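Local coordinates for possible substrate binding protein of ABC transporter system (Rhodopseudomonas palustris, PDB 3N0X), which probably binds branched-chain amino acids or related small ligands in the periplasm and delivers them to an ABC transporter for uptake, at residues K97-V102 and E308-A313; K218-D223 and I229-G234; A134-K139 and R359-E364; I50-Q55 and A66-D71; N266-T271 and G287-A292. One frame throughout, in Å; residues are numbered along the deposited sequence. Where two conformers were deposited one is given.

Contact 1. Residues K97-V102 and E308-A313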
# COMPACT_ATOMS: atom_id res chain seq x y z
N LYS A 97 -16.48 -16.28 12.33
CA LYS A 97 -16.28 -17.16 11.17
C LYS A 97 -16.73 -16.48 9.88
O LYS A 97 -17.45 -17.04 9.09
CB LYS A 97 -16.94 -18.52 11.36
CG LYS A 97 -16.35 -19.34 12.50
CD LYS A 97 -16.97 -20.71 12.59
CE LYS A 97 -16.37 -21.54 13.73
NZ LYS A 97 -16.98 -22.91 13.72
N LYS A 98 -16.24 -15.25 9.71
CA LYS A 98 -16.51 -14.46 8.52
C LYS A 98 -15.20 -13.82 8.04
O LYS A 98 -14.30 -13.54 8.82
CB LYS A 98 -17.63 -13.44 8.78
CG LYS A 98 -19.04 -14.06 8.85
CD LYS A 98 -20.14 -13.01 8.84
CE LYS A 98 -21.56 -13.60 8.80
NZ LYS A 98 -22.65 -12.63 9.10
N ILE A 99 -15.10 -13.61 6.74
CA ILE A 99 -13.89 -13.06 6.15
C ILE A 99 -13.80 -11.55 6.38
O ILE A 99 -14.80 -10.82 6.30
CB ILE A 99 -13.84 -13.39 4.65
CG1 ILE A 99 -13.54 -14.91 4.49
CG2 ILE A 99 -12.78 -12.54 3.93
CD1 ILE A 99 -13.87 -15.39 3.12
N LEU A 100 -12.58 -11.09 6.61
CA LEU A 100 -12.22 -9.68 6.59
C LEU A 100 -11.15 -9.51 5.52
O LEU A 100 -10.09 -10.14 5.58
CB LEU A 100 -11.68 -9.25 7.94
CG LEU A 100 -11.16 -7.80 8.01
CD1 LEU A 100 -12.24 -6.75 7.74
CD2 LEU A 100 -10.50 -7.55 9.35
N ILE A 101 -11.44 -8.66 4.53
CA ILE A 101 -10.47 -8.29 3.50
C ILE A 101 -9.85 -6.99 3.98
O ILE A 101 -10.53 -5.96 4.15
CB ILE A 101 -11.11 -8.07 2.11
CG1 ILE A 101 -11.66 -9.42 1.56
CG2 ILE A 101 -10.07 -7.45 1.16
CD1 ILE A 101 -12.57 -9.24 0.33
N VAL A 102 -8.56 -7.03 4.26
CA VAL A 102 -7.88 -5.88 4.84
C VAL A 102 -7.49 -4.92 3.73
O VAL A 102 -6.79 -5.28 2.77
CB VAL A 102 -6.68 -6.30 5.71
CG1 VAL A 102 -5.93 -5.01 6.22
CG2 VAL A 102 -7.19 -7.19 6.88
N GLU A 308 -16.60 -20.96 4.32
CA GLU A 308 -15.62 -21.97 3.90
C GLU A 308 -15.49 -22.02 2.37
O GLU A 308 -14.39 -22.16 1.86
CB GLU A 308 -15.95 -23.37 4.47
CG GLU A 308 -15.73 -23.51 5.98
CD GLU A 308 -14.31 -23.19 6.38
OE1 GLU A 308 -13.36 -23.81 5.83
OE2 GLU A 308 -14.15 -22.32 7.25
N LYS A 309 -16.59 -21.83 1.65
CA LYS A 309 -16.53 -21.81 0.18
C LYS A 309 -15.75 -20.60 -0.34
O LYS A 309 -14.99 -20.70 -1.33
CB LYS A 309 -17.94 -21.88 -0.44
CG LYS A 309 -18.62 -23.25 -0.27
CD LYS A 309 -20.02 -23.22 -0.89
CE LYS A 309 -20.68 -24.61 -0.84
NZ LYS A 309 -22.09 -24.56 -1.24
N LEU A 310 -15.91 -19.47 0.35
CA LEU A 310 -15.19 -18.25 -0.01
C LEU A 310 -13.69 -18.39 0.23
O LEU A 310 -12.89 -18.02 -0.63
CB LEU A 310 -15.74 -17.03 0.72
CG LEU A 310 -17.11 -16.54 0.21
CD1 LEU A 310 -17.66 -15.43 1.14
CD2 LEU A 310 -17.00 -16.11 -1.25
N ILE A 311 -13.29 -18.95 1.39
CA ILE A 311 -11.86 -19.16 1.67
C ILE A 311 -11.24 -20.04 0.58
O ILE A 311 -10.16 -19.75 0.09
CB ILE A 311 -11.62 -19.78 3.09
CG1 ILE A 311 -12.05 -18.79 4.17
CG2 ILE A 311 -10.13 -20.19 3.28
CD1 ILE A 311 -11.98 -19.36 5.62
N ALA A 312 -11.93 -21.14 0.24
CA ALA A 312 -11.43 -22.09 -0.75
C ALA A 312 -11.32 -21.45 -2.11
O ALA A 312 -10.38 -21.73 -2.87
CB ALA A 312 -12.33 -23.37 -0.81
N ALA A 313 -12.31 -20.62 -2.44
CA ALA A 313 -12.31 -19.91 -3.72
C ALA A 313 -11.20 -18.85 -3.78
O ALA A 313 -10.52 -18.72 -4.83
CB ALA A 313 -13.69 -19.25 -3.95

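Contact 2. Residues K218-D223 and I229-G234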
# COMPACT_ATOMS: atom_id res chain seq x y z
N LYS A 218 15.42 18.21 3.98
CA LYS A 218 16.55 18.58 4.78
C LYS A 218 17.87 17.99 4.32
O LYS A 218 18.91 18.66 4.36
CB LYS A 218 16.27 18.28 6.26
CG LYS A 218 15.13 19.18 6.80
CD LYS A 218 14.68 18.77 8.17
CE LYS A 218 13.63 19.77 8.74
NZ LYS A 218 12.86 19.14 9.86
N LEU A 219 17.85 16.77 3.81
CA LEU A 219 19.06 16.21 3.22
C LEU A 219 19.38 16.93 1.88
O LEU A 219 20.55 17.23 1.62
CB LEU A 219 18.92 14.70 2.95
CG LEU A 219 18.94 13.82 4.19
CD1 LEU A 219 18.53 12.39 3.83
CD2 LEU A 219 20.30 13.90 4.90
N GLN A 220 18.36 17.15 1.06
CA GLN A 220 18.52 17.87 -0.22
C GLN A 220 19.12 19.27 0.02
O GLN A 220 19.96 19.74 -0.78
CB GLN A 220 17.19 17.96 -0.97
CG GLN A 220 17.25 18.58 -2.38
CD GLN A 220 17.88 17.65 -3.42
OE1 GLN A 220 18.99 17.16 -3.25
NE2 GLN A 220 17.15 17.42 -4.52
N ASP A 221 18.73 19.93 1.11
CA ASP A 221 19.26 21.26 1.44
C ASP A 221 20.77 21.21 1.71
O ASP A 221 21.47 22.22 1.56
CB ASP A 221 18.56 21.88 2.69
CG ASP A 221 17.11 22.30 2.43
OD1 ASP A 221 16.75 22.59 1.28
OD2 ASP A 221 16.33 22.35 3.43
N MSE A 222 21.29 20.04 2.11
CA MSE A 222 22.73 19.87 2.35
C MSE A 222 23.52 19.55 1.06
O MSE A 222 24.72 19.38 1.13
CB MSE A 222 22.99 18.76 3.39
CG MSE A 222 22.40 19.11 4.76
SE MSE A 222 22.34 17.54 5.96
CE MSE A 222 24.09 17.39 6.28
N ASP A 223 22.84 19.47 -0.07
CA ASP A 223 23.48 19.36 -1.39
C ASP A 223 24.27 18.07 -1.57
O ASP A 223 25.48 18.10 -1.75
CB ASP A 223 24.42 20.58 -1.60
CG ASP A 223 24.88 20.74 -3.07
OD1 ASP A 223 24.34 20.02 -3.92
OD2 ASP A 223 25.78 21.58 -3.36
N ILE A 229 26.00 12.06 -4.75
CA ILE A 229 25.00 11.22 -4.10
C ILE A 229 23.60 11.64 -4.50
O ILE A 229 23.31 12.86 -4.54
CB ILE A 229 25.16 11.29 -2.56
CG1 ILE A 229 26.53 10.80 -2.14
CG2 ILE A 229 24.05 10.52 -1.83
CD1 ILE A 229 26.92 11.15 -0.67
N GLU A 230 22.74 10.66 -4.77
CA GLU A 230 21.33 10.83 -5.10
C GLU A 230 20.51 10.45 -3.90
O GLU A 230 20.91 9.57 -3.14
CB GLU A 230 20.89 9.83 -6.20
CG GLU A 230 21.29 10.15 -7.60
CD GLU A 230 20.55 9.25 -8.58
OE1 GLU A 230 19.29 9.25 -8.56
OE2 GLU A 230 21.24 8.53 -9.35
N LEU A 231 19.35 11.08 -3.72
CA LEU A 231 18.40 10.68 -2.69
C LEU A 231 17.31 9.86 -3.33
O LEU A 231 17.02 10.02 -4.52
CB LEU A 231 17.74 11.89 -2.04
CG LEU A 231 18.64 12.92 -1.35
CD1 LEU A 231 17.76 14.03 -0.69
CD2 LEU A 231 19.62 12.28 -0.34
N SER A 232 16.75 8.93 -2.57
CA SER A 232 15.67 8.06 -3.01
C SER A 232 14.73 7.79 -1.86
O SER A 232 15.13 7.71 -0.71
CB SER A 232 16.23 6.74 -3.59
OG SER A 232 15.24 5.79 -4.01
N THR A 233 13.44 7.66 -2.17
CA THR A 233 12.47 7.23 -1.19
C THR A 233 11.26 6.64 -1.95
O THR A 233 11.14 6.79 -3.19
CB THR A 233 12.07 8.38 -0.25
OG1 THR A 233 11.38 7.87 0.89
CG2 THR A 233 11.20 9.42 -0.99
N GLY A 234 10.36 6.01 -1.22
CA GLY A 234 9.13 5.48 -1.83
C GLY A 234 8.16 6.56 -2.26
O GLY A 234 8.25 7.73 -1.86

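Contact 3. Residues A134-K139 and R359-E364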
# COMPACT_ATOMS: atom_id res chain seq x y z
N ALA A 134 13.82 -1.63 -3.19
CA ALA A 134 15.12 -2.28 -3.37
C ALA A 134 15.28 -2.82 -4.78
O ALA A 134 16.33 -2.67 -5.41
CB ALA A 134 15.32 -3.40 -2.34
N VAL A 135 14.22 -3.47 -5.30
CA VAL A 135 14.23 -4.03 -6.64
C VAL A 135 14.29 -2.89 -7.68
O VAL A 135 14.98 -3.02 -8.72
CB VAL A 135 13.00 -4.95 -6.85
CG1 VAL A 135 12.82 -5.32 -8.33
CG2 VAL A 135 13.12 -6.18 -5.93
N ALA A 136 13.64 -1.76 -7.40
CA ALA A 136 13.65 -0.64 -8.32
C ALA A 136 15.06 -0.06 -8.47
O ALA A 136 15.55 0.11 -9.60
CB ALA A 136 12.70 0.47 -7.82
N ILE A 137 15.74 0.22 -7.34
CA ILE A 137 16.97 1.00 -7.41
C ILE A 137 18.26 0.19 -7.32
O ILE A 137 19.33 0.68 -7.59
CB ILE A 137 16.98 2.12 -6.35
CG1 ILE A 137 17.16 1.57 -4.92
CG2 ILE A 137 15.67 2.95 -6.46
CD1 ILE A 137 17.29 2.68 -3.82
N GLY A 138 18.14 -1.06 -6.90
CA GLY A 138 19.31 -1.92 -6.74
C GLY A 138 19.80 -2.53 -8.04
O GLY A 138 19.08 -3.27 -8.70
N LYS A 139 21.01 -2.20 -8.42
CA LYS A 139 21.61 -2.78 -9.62
C LYS A 139 23.11 -2.88 -9.39
O LYS A 139 23.67 -2.26 -8.46
CB LYS A 139 21.37 -1.88 -10.84
CG LYS A 139 19.91 -1.37 -11.06
CD LYS A 139 18.94 -2.44 -11.57
CE LYS A 139 17.49 -2.08 -11.23
NZ LYS A 139 16.95 -0.92 -12.02
N ARG A 359 9.70 1.49 -14.80
CA ARG A 359 9.42 0.07 -15.04
C ARG A 359 8.29 -0.36 -14.13
O ARG A 359 8.25 0.07 -12.97
CB ARG A 359 10.64 -0.80 -14.68
CG ARG A 359 10.50 -2.27 -15.14
CD ARG A 359 11.59 -3.16 -14.53
NE ARG A 359 11.32 -4.59 -14.77
CZ ARG A 359 11.57 -5.21 -15.92
NH1 ARG A 359 12.07 -4.55 -16.97
NH2 ARG A 359 11.29 -6.51 -16.05
N GLU A 360 7.40 -1.21 -14.66
CA GLU A 360 6.42 -1.91 -13.83
C GLU A 360 7.10 -3.14 -13.24
O GLU A 360 7.59 -3.98 -13.97
CB GLU A 360 5.20 -2.35 -14.64
CG GLU A 360 4.17 -3.12 -13.79
CD GLU A 360 3.02 -3.67 -14.59
OE1 GLU A 360 2.98 -3.41 -15.83
OE2 GLU A 360 2.19 -4.42 -14.01
N LEU A 361 7.16 -3.22 -11.91
CA LEU A 361 7.74 -4.39 -11.29
C LEU A 361 6.61 -5.41 -11.14
O LEU A 361 5.71 -5.26 -10.29
CB LEU A 361 8.34 -4.01 -9.94
CG LEU A 361 9.30 -2.83 -9.94
CD1 LEU A 361 9.76 -2.49 -8.50
CD2 LEU A 361 10.51 -3.11 -10.82
N LYS A 362 6.66 -6.43 -11.97
CA LYS A 362 5.66 -7.48 -12.02
C LYS A 362 5.78 -8.39 -10.79
O LYS A 362 6.80 -8.42 -10.11
CB LYS A 362 5.85 -8.30 -13.30
CG LYS A 362 5.78 -7.48 -14.58
CD LYS A 362 4.36 -6.98 -14.88
N ILE A 363 4.72 -9.15 -10.54
CA ILE A 363 4.67 -9.99 -9.35
C ILE A 363 5.89 -10.87 -9.18
O ILE A 363 6.44 -10.96 -8.08
CB ILE A 363 3.36 -10.83 -9.35
CG1 ILE A 363 2.17 -9.93 -9.00
CG2 ILE A 363 3.47 -12.01 -8.36
CD1 ILE A 363 0.83 -10.48 -9.39
N GLU A 364 6.35 -11.49 -10.27
CA GLU A 364 7.49 -12.41 -10.15
C GLU A 364 8.84 -11.74 -9.95
O GLU A 364 9.85 -12.43 -9.71
CB GLU A 364 7.59 -13.37 -11.33
CG GLU A 364 6.99 -12.88 -12.62
CD GLU A 364 5.46 -12.80 -12.58
OE1 GLU A 364 4.74 -13.79 -12.27
OE2 GLU A 364 4.98 -11.71 -12.86

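Contact 4. Residues I50-Q55 and A66-D71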
# COMPACT_ATOMS: atom_id res chain seq x y z
N ILE A 50 -22.83 -1.61 3.60
CA ILE A 50 -23.06 -1.06 4.93
C ILE A 50 -21.74 -0.45 5.38
O ILE A 50 -20.78 -1.21 5.48
CB ILE A 50 -23.40 -2.21 5.92
CG1 ILE A 50 -24.66 -2.96 5.47
CG2 ILE A 50 -23.58 -1.69 7.35
CD1 ILE A 50 -25.75 -2.02 5.06
N THR A 51 -21.69 0.84 5.67
CA THR A 51 -20.46 1.47 6.17
C THR A 51 -20.50 1.69 7.69
O THR A 51 -21.55 1.99 8.27
CB THR A 51 -20.17 2.81 5.46
OG1 THR A 51 -21.20 3.76 5.77
CG2 THR A 51 -20.09 2.63 3.94
N LYS A 52 -19.34 1.50 8.33
CA LYS A 52 -19.21 1.60 9.78
C LYS A 52 -17.96 2.45 10.04
O LYS A 52 -16.83 2.03 9.77
CB LYS A 52 -18.98 0.23 10.43
CG LYS A 52 -20.09 -0.81 10.24
CD LYS A 52 -21.13 -0.63 11.34
CE LYS A 52 -22.22 -1.65 11.23
NZ LYS A 52 -23.49 -1.11 11.75
N ASP A 53 -18.16 3.64 10.59
CA ASP A 53 -17.07 4.51 10.97
C ASP A 53 -16.47 4.04 12.29
O ASP A 53 -17.18 3.97 13.31
CB ASP A 53 -17.64 5.92 11.10
CG ASP A 53 -16.64 6.94 11.58
OD1 ASP A 53 -15.40 6.74 11.58
OD2 ASP A 53 -17.16 8.03 11.92
N ASP A 54 -15.18 3.70 12.28
CA ASP A 54 -14.49 3.31 13.51
C ASP A 54 -13.67 4.40 14.17
O ASP A 54 -13.05 4.17 15.20
CB ASP A 54 -13.66 2.02 13.31
CG ASP A 54 -12.47 2.20 12.38
OD1 ASP A 54 -12.08 3.34 12.06
OD2 ASP A 54 -11.89 1.16 12.00
N GLN A 55 -13.66 5.59 13.58
CA GLN A 55 -12.90 6.74 14.07
C GLN A 55 -11.41 6.46 14.24
O GLN A 55 -10.73 7.18 14.94
CB GLN A 55 -13.50 7.26 15.38
CG GLN A 55 -15.00 7.53 15.29
CD GLN A 55 -15.58 8.09 16.55
OE1 GLN A 55 -14.93 8.84 17.26
NE2 GLN A 55 -16.81 7.70 16.85
N ALA A 66 -17.91 -6.48 14.69
CA ALA A 66 -18.80 -7.45 15.28
C ALA A 66 -20.25 -7.13 14.96
O ALA A 66 -21.03 -7.98 14.57
CB ALA A 66 -18.58 -7.53 16.81
N GLU A 67 -20.61 -5.86 15.11
CA GLU A 67 -21.95 -5.42 14.78
C GLU A 67 -22.30 -5.69 13.31
O GLU A 67 -23.42 -6.10 12.97
CB GLU A 67 -22.12 -3.93 15.09
CG GLU A 67 -23.54 -3.44 14.88
CD GLU A 67 -23.74 -2.01 15.35
OE1 GLU A 67 -23.40 -1.07 14.59
OE2 GLU A 67 -24.28 -1.83 16.47
N ALA A 68 -21.33 -5.49 12.43
CA ALA A 68 -21.54 -5.75 11.01
C ALA A 68 -21.88 -7.19 10.73
O ALA A 68 -22.79 -7.48 9.97
CB ALA A 68 -20.32 -5.31 10.19
N TYR A 69 -21.11 -8.10 11.31
CA TYR A 69 -21.33 -9.51 11.12
C TYR A 69 -22.58 -10.03 11.81
O TYR A 69 -23.27 -10.91 11.28
CB TYR A 69 -20.14 -10.28 11.65
CG TYR A 69 -18.84 -10.14 10.85
CD1 TYR A 69 -18.83 -10.11 9.44
CD2 TYR A 69 -17.61 -10.12 11.51
CE1 TYR A 69 -17.62 -10.03 8.75
CE2 TYR A 69 -16.43 -10.04 10.85
CZ TYR A 69 -16.42 -10.00 9.47
OH TYR A 69 -15.21 -9.92 8.83
N GLN A 70 -22.85 -9.53 13.00
CA GLN A 70 -23.91 -10.09 13.85
C GLN A 70 -25.29 -9.44 13.80
O GLN A 70 -26.29 -10.12 14.04
CB GLN A 70 -23.51 -9.98 15.32
CG GLN A 70 -22.33 -10.90 15.66
CD GLN A 70 -21.67 -10.57 16.98
OE1 GLN A 70 -22.20 -9.81 17.78
NE2 GLN A 70 -20.49 -11.15 17.20
N ASP A 71 -25.35 -8.13 13.65
CA ASP A 71 -26.61 -7.39 13.59
C ASP A 71 -26.98 -7.11 12.13
O ASP A 71 -28.13 -7.30 11.71
CB ASP A 71 -26.53 -6.06 14.33
CG ASP A 71 -26.43 -6.23 15.83
OD1 ASP A 71 -25.70 -7.14 16.28
OD2 ASP A 71 -27.10 -5.46 16.56

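Contact 5. Residues N266-T271 and G287-A292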
# COMPACT_ATOMS: atom_id res chain seq x y z
N ASN A 266 -8.09 0.75 -14.98
CA ASN A 266 -7.54 2.04 -14.56
C ASN A 266 -7.95 3.19 -15.49
O ASN A 266 -8.18 4.31 -15.06
CB ASN A 266 -6.03 2.03 -14.37
CG ASN A 266 -5.56 3.18 -13.51
OD1 ASN A 266 -6.10 3.38 -12.40
ND2 ASN A 266 -4.57 3.93 -14.00
N GLU A 267 -8.03 2.89 -16.79
CA GLU A 267 -8.47 3.88 -17.77
C GLU A 267 -9.85 4.42 -17.42
O GLU A 267 -10.06 5.63 -17.36
CB GLU A 267 -8.42 3.29 -19.19
CG GLU A 267 -9.11 4.08 -20.29
CD GLU A 267 -8.34 5.25 -20.81
OE1 GLU A 267 -7.18 5.48 -20.36
OE2 GLU A 267 -8.92 5.96 -21.69
N TRP A 268 -10.78 3.50 -17.16
CA TRP A 268 -12.14 3.88 -16.77
C TRP A 268 -12.14 4.65 -15.44
O TRP A 268 -12.75 5.72 -15.30
CB TRP A 268 -13.04 2.63 -16.70
CG TRP A 268 -14.45 2.99 -16.34
CD1 TRP A 268 -15.41 3.47 -17.20
CD2 TRP A 268 -15.05 2.93 -15.06
NE1 TRP A 268 -16.57 3.72 -16.51
CE2 TRP A 268 -16.38 3.39 -15.19
CE3 TRP A 268 -14.60 2.56 -13.80
CZ2 TRP A 268 -17.26 3.48 -14.11
CZ3 TRP A 268 -15.47 2.64 -12.72
CH2 TRP A 268 -16.79 3.08 -12.88
N LEU A 269 -11.41 4.13 -14.47
CA LEU A 269 -11.37 4.74 -13.14
C LEU A 269 -10.86 6.17 -13.21
O LEU A 269 -11.49 7.07 -12.65
CB LEU A 269 -10.51 3.90 -12.22
CG LEU A 269 -10.27 4.57 -10.84
CD1 LEU A 269 -11.53 4.82 -10.04
CD2 LEU A 269 -9.30 3.68 -10.05
N VAL A 270 -9.75 6.37 -13.91
CA VAL A 270 -9.16 7.69 -14.02
C VAL A 270 -10.11 8.65 -14.74
O VAL A 270 -10.38 9.78 -14.28
CB VAL A 270 -7.75 7.66 -14.65
CG1 VAL A 270 -7.31 9.13 -14.92
CG2 VAL A 270 -6.77 6.95 -13.73
N THR A 271 -10.65 8.23 -15.87
CA THR A 271 -11.52 9.10 -16.64
C THR A 271 -12.79 9.48 -15.90
O THR A 271 -13.19 10.67 -15.82
CB THR A 271 -11.85 8.44 -17.96
OG1 THR A 271 -10.63 8.27 -18.70
CG2 THR A 271 -12.82 9.30 -18.79
N GLY A 287 -7.15 1.13 -4.05
CA GLY A 287 -7.31 0.00 -3.14
C GLY A 287 -8.74 -0.39 -2.84
O GLY A 287 -9.08 -1.58 -2.80
N GLY A 288 -9.62 0.59 -2.69
CA GLY A 288 -11.03 0.27 -2.47
C GLY A 288 -11.61 -0.44 -3.66
O GLY A 288 -12.41 -1.36 -3.53
N PHE A 289 -11.21 -0.00 -4.84
CA PHE A 289 -11.64 -0.62 -6.11
C PHE A 289 -11.14 -2.05 -6.16
O PHE A 289 -11.87 -2.98 -6.55
CB PHE A 289 -11.10 0.22 -7.28
CG PHE A 289 -11.78 0.03 -8.61
CD1 PHE A 289 -11.78 -1.19 -9.25
CD2 PHE A 289 -12.35 1.12 -9.26
CE1 PHE A 289 -12.37 -1.33 -10.55
CE2 PHE A 289 -12.92 1.01 -10.51
CZ PHE A 289 -12.91 -0.22 -11.15
N SER A 290 -9.88 -2.26 -5.79
CA SER A 290 -9.31 -3.59 -5.77
C SER A 290 -10.06 -4.52 -4.83
O SER A 290 -10.31 -5.70 -5.17
CB SER A 290 -7.83 -3.54 -5.39
OG SER A 290 -7.14 -2.72 -6.33
N ALA A 291 -10.42 -4.03 -3.64
CA ALA A 291 -11.23 -4.82 -2.73
C ALA A 291 -12.60 -5.18 -3.31
O ALA A 291 -13.06 -6.34 -3.13
CB ALA A 291 -11.39 -4.12 -1.38
N ALA A 292 -13.22 -4.26 -4.02
CA ALA A 292 -14.50 -4.51 -4.66
C ALA A 292 -14.35 -5.67 -5.62
O ALA A 292 -15.20 -6.58 -5.70
CB ALA A 292 -15.02 -3.22 -5.41

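Contact 1. Residues K97-V102 and E308-A313
Where 97-102 passes the helical segment 308-313, the backbones come nearest at I99 and I311, whose CA atoms are 7.8 Å apart. I99 carries the whole contact from its side. Its CB points at the helix. Its CG1 branch lies anti to its own carbonyl carbon (chi1 -72°), and the chain then runs on nearly straight (chi2 163°). The terminal CD1 is thereby carried onto the helix surface. There I99 CD1 meets L310 CB at 3.5 Å, which is tight for two carbons. I99 CD1 also lies 4.0 Å from I311 CG1, and I99 CG1 itself is 4.2 Å from I311 CG1. The isoleucine crosses both helix side chains at a slant, and no hydrogen bond links the segments. This is side-chain packing of a helix against a sheet in one lobe of the periplasmic binding protein fold. Strand 100-102 runs parallel to its neighbours 76-79 and 119-121, and I99 also touches I76 and F120 on them. L310 also touches A298 and A302 of helix 283-302. The polar backbone of I99 is occupied as well: its O accepts from Y69 OH, and it bonds to A77. Just upstream, K97 has positive phi and closes the preceding helix in a Schellman motif; its O is bonded to T307 OG1, at the start of helix 307-314.

Contact 2. Residues K218-D223 and I229-G234
L231 holds CG anti to its own carbonyl carbon (chi1 -59°) and CD1 fully extended (chi2 -177°), which sends this methyl straight at L219 and Q220. The contact is the strand-on-helix packing of a beta-alpha-beta unit. Strand 202-207 leads into helix 215-221, and the chain returns as strand 229-233, parallel to the first and at the edge of a four-stranded parallel sheet. A short turn separates the two segments, and D223, with positive phi, is the first residue past the helix to leave helical backbone angles. Q220 and L231 have the nearest CA atoms, 7.6 Å apart. L219 meets the strand mainly through CB, which is 3.9 Å from L231 CD1 and 4.1 Å from L231 CD2. The two methyls of the leucine fork thus both reach the same helix carbon. Q220 uses its CB too, at 4.0 Å from L231 CD1. Its amide points elsewhere, and NE2 bonds to R246 O. Further packing of L231 comes from I205 on the neighbouring strand and L216 one turn up the helix. A glycerol, probably from the crystallisation liquor, is bonded to the backbone N of L231 and to the side-chain OE1 of E230. The closest approach of the two segments is that of a methyl to the helix backbone, L231 CD1 to Q220 N at 3.6 Å.

Contact 3. Residues A134-K139 and R359-E364
The last turn of helix 126-137 rests on strand 359-361 through V135, A136 and L361. The strand belongs to the antiparallel sheet built around strand 335-345, so the contact joins that sheet to a helix of the lobe entered after strand 119-121. A136 and L361 are nearest in the backbone, with CA atoms 7.6 Å apart. L361 supplies both methyls. L361 CD2 lies 4.1 Å from V135 CG1, and L361 CD1 is 4.2 Å from it. The two side chains lie alongside one another, pointing opposite ways. V135 CG1 is placed anti to the backbone N (chi1 168°), on the side of the helix that faces the strand. The CD1 methyl of L361 also reaches A136, at 4.2 Å from its CB and 4.1 Å from its N. In the periplasmic binding protein fold this helix and strand belong to the second lobe. The side chains that meet are all apolar, at distances of ordinary, unstrained packing. A136 touches H341 of strand 335-345 as well, while L361 is tied to that strand by backbone bonding with M339. The helix also packs on helix 152-165, where A134 meets F161, A164 and L165. At the exit of the helix, K139 folds back so that its NZ donates to A136 O at 3.0 Å. The donor stands 28° off the carbonyl plane.

Contact 4. Residues I50-Q55 and A66-D71
K52 and E67 form a salt bridge, with K52 NZ donating to E67 OE1 at 2.8 Å. The ammonium comes to the anti side of that oxygen, 27° out of the carboxylate plane. The two side chains cross at about a right angle, and the glutamate meets the outer part of the lysine. Behind NZ, K52 CE is 3.6 Å from E67 OE1. K52 CE also lies over the helix itself, 4.1 Å from A68 N and 4.3 Å from A68 CB. A bend at chi2 (-87°) turns the lysine chain along this path. E67 reaches out extended, its CG anti to the backbone N. K52 NZ is also bound to D72 OD2, in another salt bridge. A leucine in place of K52 would have no charge to offer, and E67 and D72 would probably be left near each other without the cation between them. Further out, the strand and helix hold both groups in position. K52 bonds through its backbone to L9 and Y11 of strand 5-11, and A68 packs on A8 of that strand. Helix 58-70 thus crosses over strand 5-11 on the way from strand 45-53 to strand 76-79, within one lobe of the periplasmic binding protein fold. At the strand end, D53 OD1 accepts from Q55 N at 2.9 Å, an Asx turn, and D54 OD2 bonds to S61 OG in the helix. The two nearby carboxylates would be expected to favour a charged lysine, whose aliphatic part meanwhile packs on the helix.

Contact 5. Residues N266-T271 and G287-A292
The helical segments 266-271 and 287-292 approach most closely at L269 and F289, with CA atoms 8.8 Å apart. F289 bridges this distance with its ring. Its CG lies anti to the backbone N (chi1 -161°), and the ring edge is pushed out to the other helix. F289 CE2 meets W268 CZ3 at 3.7 Å and W268 CE3 at 4.0 Å. This is a contact of edge with edge: each ring is touched near its own plane, and the two faces are not stacked. L269 comes in beside it, CD1 at 3.9 Å and CD2 at 4.1 Å from F289 CD2. An alanine at F289 would remove the ring and would probably open a gap between the helices, with the W268 edge and the L269 methyls losing their partner. The contact joins the successive helices 264-277 and 283-302 in one lobe of the periplasmic binding protein fold. L269 and F289 both touch P322, L269 packs on M30 of helix 18-35, and the W268 ring meets that of Y34 with the planes at about 50°. Between the segments there is no hydrogen bond. The two helices are therefore joined here by dispersion and burial of apolar surface, without any directional bond.

In the fold
From the N terminus, contact 4 closes first, a short loop between strand 45-53 and the helix that follows. Contact 1 then opens at 97-102 in the same sheet, its centre about 17 Å from that of contact 4. The chain crosses to the other lobe, where contact 3 opens at 134-139. Contact 2 opens and closes there as a local unit, touching contact 3 through S232 and I137. Back in the first lobe, contact 5 joins two successive helices. Contact 1 closes next at 308-313, and contact 3 last at 359-364. Contacts 2 and 5 both lie within these two long loops, which cross and reflect the repeated passage between lobes.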